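Local coordinates for protein isochorismatase hydrolase (Alkaliphilus metalliredigens, PDB 3HB7) that probably acts as a hydrolase of the isochorismatase family, at residues S136-A141 / N168-F173; Y114-G119 / N144-I149. All blocks are in the same frame, centred on the assembly; numbering follows the deposited sequence.

In the fold
Both contacts lie beside the parallel beta-sheet of an isochorismatase-family domain, and their centres are about 14 Å apart. Along the chain the segments alternate: 114-119, 136-141, 144-149, 168-173. Helix 133-143, which supplies 136-141 to contact 1, runs on through a short turn into strand 147-151 of contact 2, and the two contacts touch there: Ala141 O probably accepts a hydrogen bond from Tyr146 N at 3.1 Å, and Ala141 CB packs on Val148 CG2. Helix 133-143 thus has helix 160-170 of contact 1 as one neighbour, while the turn after it meets helix 111-117 in contact 2. Together the contacts join three successive helices of the alpha/beta fold.

Contact 1: S136-A141 / N168-F173; sequences STATDA and NDLSIF
Ala138 and Thr139 of helix 133-143 meet Leu170 of helix 160-170 and Phe173, three residues further on; the two helices pack beside the parallel sheet of the isochorismatase fold. The methyl of Ala138 points at the other segment and is met by two groups: its CB lies 3.7 Å from Leu170 CD2 and 4.0 Å from Phe173 CE1. Leu170 reaches it with one branch of its fork, whereas Phe173 comes with a ring corner. Phe173 CG sits between the backbone N and the carbonyl carbon (chi1 55°), a placing that sends the ring back across to helix 133-143. The ring's edge faces the backbone there, with Ala138 O near the ring plane and 3.9 Å from Phe173 CE1. Over one face lies Leu170 O, displaced toward the rim; the same oxygen is hydrogen-bonded to Thr174 OG1. Strand 147-151 closes the inner side, Val148 against Ala138 and Thr150 against Leu170. Thr139, whose side chain is also about 4 Å from a bound sodium ion, approaches the ring obliquely. Its hydroxyl, anti to the carbonyl carbon (chi1 -59°), is hydrogen-bonded to Arg135 O one turn back, and Thr139 OG1 stands 3.9 Å from Phe173 CZ.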
loop_
_atom_site.group_PDB
_atom_site.type_symbol
_atom_site.label_atom_id
_atom_site.label_comp_id
_atom_site.label_asym_id
_atom_site.label_seq_id
_atom_site.Cartn_x
_atom_site.Cartn_y
_atom_site.Cartn_z
ATOM N N SER E 136 -24.303 -23.651 13.772
ATOM C CA SER E 136 -23.994 -25.050 13.928
ATOM C C SER E 136 -25.179 -25.881 14.349
ATOM O O SER E 136 -25.383 -26.952 13.866
ATOM C CB SER E 136 -22.924 -25.222 14.978
ATOM O OG SER E 136 -21.685 -24.934 14.451
ATOM N N THR E 137 -25.929 -25.368 15.295
ATOM C CA THR E 137 -27.124 -26.005 15.771
ATOM C C THR E 137 -28.176 -26.112 14.691
ATOM O O THR E 137 -28.823 -27.101 14.584
ATOM C CB THR E 137 -27.636 -25.328 17.004
ATOM O OG1 THR E 137 -26.556 -25.131 17.888
ATOM C CG2 THR E 137 -28.601 -26.167 17.674
ATOM N N ALA E 138 -28.293 -25.087 13.871
ATOM C CA ALA E 138 -29.169 -25.110 12.726
ATOM C C ALA E 138 -28.806 -26.150 11.702
ATOM O O ALA E 138 -29.661 -26.782 11.173
ATOM C CB ALA E 138 -29.205 -23.779 12.079
ATOM N N THR E 139 -27.537 -26.305 11.406
ATOM C CA THR E 139 -27.101 -27.311 10.483
ATOM C C THR E 139 -27.395 -28.703 10.990
ATOM O O THR E 139 -27.766 -29.556 10.255
ATOM C CB THR E 139 -25.612 -27.192 10.237
ATOM O OG1 THR E 139 -25.323 -25.913 9.716
ATOM C CG2 THR E 139 -25.145 -28.202 9.277
ATOM N N ASP E 140 -27.179 -28.931 12.258
ATOM C CA ASP E 140 -27.467 -30.206 12.852
ATOM C C ASP E 140 -28.947 -30.551 12.853
ATOM O O ASP E 140 -29.296 -31.658 12.675
ATOM C CB ASP E 140 -26.853 -30.319 14.234
ATOM C CG ASP E 140 -25.387 -30.568 14.187
ATOM O OD1 ASP E 140 -24.808 -30.571 13.114
ATOM O OD2 ASP E 140 -24.802 -30.762 15.235
ATOM N N ALA E 141 -29.792 -29.572 13.074
ATOM C CA ALA E 141 -31.216 -29.756 13.031
ATOM C C ALA E 141 -31.671 -30.157 11.651
ATOM O O ALA E 141 -32.409 -31.091 11.495
ATOM C CB ALA E 141 -31.870 -28.512 13.427
ATOM N N ASN E 168 -27.405 -14.624 6.237
ATOM C CA ASN E 168 -27.399 -14.936 4.844
ATOM C C ASN E 168 -27.142 -16.394 4.594
ATOM O O ASN E 168 -27.785 -17.014 3.785
ATOM C CB ASN E 168 -26.367 -14.065 4.141
ATOM C CG ASN E 168 -26.431 -14.167 2.647
ATOM O OD1 ASN E 168 -25.506 -14.628 2.040
ATOM N ND2 ASN E 168 -27.508 -13.722 2.052
ATOM N N ASP E 169 -26.191 -16.953 5.310
ATOM C CA ASP E 169 -25.962 -18.368 5.228
ATOM C C ASP E 169 -27.176 -19.091 5.729
ATOM O O ASP E 169 -27.597 -20.042 5.157
ATOM C CB ASP E 169 -24.769 -18.756 6.058
ATOM C CG ASP E 169 -23.514 -18.788 5.278
ATOM O OD1 ASP E 169 -23.517 -18.474 4.099
ATOM O OD2 ASP E 169 -22.504 -19.131 5.858
ATOM N N LEU E 170 -27.749 -18.606 6.806
ATOM C CA LEU E 170 -28.852 -19.289 7.429
ATOM C C LEU E 170 -30.059 -19.361 6.524
ATOM O O LEU E 170 -30.826 -20.279 6.584
ATOM C CB LEU E 170 -29.166 -18.715 8.794
ATOM C CG LEU E 170 -28.325 -19.342 9.880
ATOM C CD1 LEU E 170 -28.451 -18.654 11.139
ATOM C CD2 LEU E 170 -28.671 -20.740 10.046
ATOM N N SER E 171 -30.184 -18.380 5.660
ATOM C CA SER E 171 -31.296 -18.280 4.765
ATOM C C SER E 171 -31.254 -19.289 3.651
ATOM O O SER E 171 -32.185 -19.444 2.926
ATOM C CB SER E 171 -31.379 -16.880 4.217
ATOM O OG SER E 171 -30.652 -16.780 3.035
ATOM N N ILE E 172 -30.137 -19.941 3.484
ATOM C CA ILE E 172 -30.032 -20.995 2.523
ATOM C C ILE E 172 -30.868 -22.221 2.864
ATOM O O ILE E 172 -31.364 -22.895 2.005
ATOM C CB ILE E 172 -28.581 -21.368 2.296
ATOM C CG1 ILE E 172 -27.796 -20.142 1.876
ATOM C CG2 ILE E 172 -28.460 -22.431 1.266
ATOM C CD1 ILE E 172 -26.377 -20.406 1.680
ATOM N N PHE E 173 -30.932 -22.565 4.128
ATOM C CA PHE E 173 -31.639 -23.757 4.518
ATOM C C PHE E 173 -32.674 -23.562 5.603
ATOM O O PHE E 173 -33.262 -24.501 6.018
ATOM C CB PHE E 173 -30.653 -24.854 4.890
ATOM C CG PHE E 173 -29.689 -24.453 5.935
ATOM C CD1 PHE E 173 -29.891 -24.780 7.240
ATOM C CD2 PHE E 173 -28.590 -23.727 5.621
ATOM C CE1 PHE E 173 -29.011 -24.391 8.181
ATOM C CE2 PHE E 173 -27.719 -23.351 6.569
ATOM C CZ PHE E 173 -27.931 -23.677 7.839
#

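Contact 2: Y114-G119 / N144-I149; sequences YLKEEG and NAYKVI
Directly after the Schellman motif that ends helix 133-143, with Ala145 as its C-prime residue, Tyr146 reaches over to Leu115 in the last turn of helix 111-117, in the alpha/beta fold of the isochorismatase family. Helix 111-117 is itself ended by a Schellman motif, at Gly119, whose phi is positive. CG of Tyr146 lies anti to the carbonyl carbon, beside the backbone N (chi1 -64°), and the phenol extends to the neighbouring helix. The two side chains meet at a slant, with Leu115 neither squarely over the ring nor at its edge. Leu115 CB packs on the phenol end, 3.3 Å from Tyr146 OH and 3.7 Å from Tyr146 CZ, while the CD2 branch lies farther along the ring, 3.8 Å from Tyr146 CE2. One face of the ring carries a backbone oxygen of its own segment: Asn144 O stands 4.0 Å above the plane, over the centre. The hydroxyl itself is hydrogen-bonded to Asp112 OD1 in helix 111-117, which joins the turn after helix 133-143 to that helix by a polar bond as well as by apolar packing. A phenylalanine in place of Tyr146 would probably leave Asp112 without this hydrogen-bond partner and open a gap beside Leu115 CB. At the outer margin the aliphatic chain of Lys116 passes loosely by, its CD 4.5 Å from Tyr146 OH. Leu115 also touches Phe106, and Tyr114, on the same helix, stacks with Tyr96. Beyond Tyr146 the chain enters strand 147-151, which pairs with strand 122-126 through Lys147 and Ile149, is backbone hydrogen-bonded through Val148 to Lys175 of strand 175-177, and turns the Val148 side chain against helix 133-143.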
loop_
_atom_site.group_PDB
_atom_site.type_symbol
_atom_site.label_atom_id
_atom_site.label_comp_id
_atom_site.label_asym_id
_atom_site.label_seq_id
_atom_site.Cartn_x
_atom_site.Cartn_y
_atom_site.Cartn_z
ATOM N N TYR E 114 -34.483 -35.647 23.019
ATOM C CA TYR E 114 -35.547 -34.906 23.619
ATOM C C TYR E 114 -36.541 -34.444 22.580
ATOM O O TYR E 114 -37.717 -34.518 22.794
ATOM C CB TYR E 114 -34.995 -33.715 24.353
ATOM C CG TYR E 114 -36.026 -32.753 24.846
ATOM C CD1 TYR E 114 -36.522 -32.841 26.121
ATOM C CD2 TYR E 114 -36.479 -31.744 24.051
ATOM C CE1 TYR E 114 -37.447 -31.969 26.575
ATOM C CE2 TYR E 114 -37.401 -30.867 24.495
ATOM C CZ TYR E 114 -37.891 -30.977 25.762
ATOM O OH TYR E 114 -38.825 -30.093 26.219
ATOM N N LEU E 115 -36.057 -33.977 21.453
ATOM C CA LEU E 115 -36.907 -33.535 20.402
ATOM C C LEU E 115 -37.722 -34.685 19.888
ATOM O O LEU E 115 -38.862 -34.529 19.594
ATOM C CB LEU E 115 -36.084 -32.962 19.275
ATOM C CG LEU E 115 -35.711 -31.488 19.248
ATOM C CD1 LEU E 115 -35.852 -30.826 20.527
ATOM C CD2 LEU E 115 -34.339 -31.305 18.737
ATOM N N LYS E 116 -37.117 -35.843 19.755
ATOM C CA LYS E 116 -37.815 -37.014 19.301
ATOM C C LYS E 116 -38.897 -37.422 20.283
ATOM O O LYS E 116 -39.966 -37.777 19.892
ATOM C CB LYS E 116 -36.840 -38.157 19.108
ATOM C CG LYS E 116 -36.804 -38.750 17.729
ATOM C CD LYS E 116 -35.365 -39.050 17.293
ATOM C CE LYS E 116 -35.277 -40.356 16.523
ATOM N NZ LYS E 116 -33.923 -40.714 16.060
ATOM N N GLU E 117 -38.596 -37.341 21.561
ATOM C CA GLU E 117 -39.504 -37.733 22.603
ATOM C C GLU E 117 -40.754 -36.886 22.568
ATOM O O GLU E 117 -41.831 -37.383 22.744
ATOM C CB GLU E 117 -38.837 -37.627 23.972
ATOM C CG GLU E 117 -37.930 -38.760 24.307
ATOM C CD GLU E 117 -37.146 -38.563 25.566
ATOM O OE1 GLU E 117 -36.942 -39.529 26.286
ATOM O OE2 GLU E 117 -36.723 -37.450 25.844
ATOM N N GLU E 118 -40.598 -35.608 22.306
ATOM C CA GLU E 118 -41.692 -34.665 22.357
ATOM C C GLU E 118 -42.395 -34.468 21.043
ATOM O O GLU E 118 -43.192 -33.604 20.907
ATOM C CB GLU E 118 -41.217 -33.335 22.886
ATOM C CG GLU E 118 -40.544 -33.416 24.190
ATOM C CD GLU E 118 -41.391 -34.064 25.224
ATOM O OE1 GLU E 118 -42.585 -34.177 25.005
ATOM O OE2 GLU E 118 -40.880 -34.460 26.266
ATOM N N GLY E 119 -42.077 -35.268 20.058
ATOM C CA GLY E 119 -42.741 -35.178 18.782
ATOM C C GLY E 119 -42.635 -33.841 18.104
ATOM O O GLY E 119 -43.528 -33.426 17.404
ATOM N N ASN E 144 -30.895 -33.653 10.899
ATOM C CA ASN E 144 -31.793 -34.578 11.534
ATOM C C ASN E 144 -33.226 -34.451 11.052
ATOM O O ASN E 144 -34.117 -34.918 11.677
ATOM C CB ASN E 144 -31.720 -34.458 13.039
ATOM C CG ASN E 144 -30.499 -35.115 13.611
ATOM O OD1 ASN E 144 -30.286 -36.291 13.429
ATOM N ND2 ASN E 144 -29.689 -34.353 14.297
ATOM N N ALA E 145 -33.420 -33.775 9.945
ATOM C CA ALA E 145 -34.703 -33.674 9.288
ATOM C C ALA E 145 -35.716 -32.780 9.974
ATOM O O ALA E 145 -36.855 -32.783 9.622
ATOM C CB ALA E 145 -35.272 -35.013 9.052
ATOM N N TYR E 146 -35.293 -32.023 10.958
ATOM C CA TYR E 146 -36.138 -31.047 11.570
ATOM C C TYR E 146 -36.304 -29.892 10.625
ATOM O O TYR E 146 -35.505 -29.704 9.745
ATOM C CB TYR E 146 -35.537 -30.570 12.873
ATOM C CG TYR E 146 -35.435 -31.650 13.885
ATOM C CD1 TYR E 146 -36.535 -32.360 14.253
ATOM C CD2 TYR E 146 -34.248 -31.989 14.446
ATOM C CE1 TYR E 146 -36.451 -33.357 15.150
ATOM C CE2 TYR E 146 -34.167 -32.974 15.343
ATOM C CZ TYR E 146 -35.270 -33.657 15.688
ATOM O OH TYR E 146 -35.213 -34.660 16.575
ATOM N N LYS E 147 -37.349 -29.114 10.833
ATOM C CA LYS E 147 -37.578 -27.897 10.108
ATOM C C LYS E 147 -36.982 -26.832 10.951
ATOM O O LYS E 147 -37.106 -26.887 12.129
ATOM C CB LYS E 147 -39.062 -27.647 9.966
ATOM C CG LYS E 147 -39.635 -28.215 8.723
ATOM C CD LYS E 147 -41.015 -28.697 8.954
ATOM C CE LYS E 147 -41.988 -27.570 8.868
ATOM N NZ LYS E 147 -43.312 -28.032 8.440
ATOM N N VAL E 148 -36.322 -25.869 10.340
ATOM C CA VAL E 148 -35.565 -24.878 11.074
ATOM C C VAL E 148 -35.992 -23.456 10.825
ATOM O O VAL E 148 -36.121 -23.043 9.721
ATOM C CB VAL E 148 -34.070 -24.988 10.746
ATOM C CG1 VAL E 148 -33.267 -24.189 11.675
ATOM C CG2 VAL E 148 -33.632 -26.402 10.765
ATOM N N ILE E 149 -36.171 -22.709 11.889
ATOM C CA ILE E 149 -36.485 -21.315 11.802
ATOM C C ILE E 149 -35.436 -20.530 12.543
ATOM O O ILE E 149 -35.034 -20.902 13.605
ATOM C CB ILE E 149 -37.877 -21.020 12.383
ATOM C CG1 ILE E 149 -38.944 -21.391 11.393
ATOM C CG2 ILE E 149 -38.072 -19.596 12.653
ATOM C CD1 ILE E 149 -40.232 -21.619 12.020
#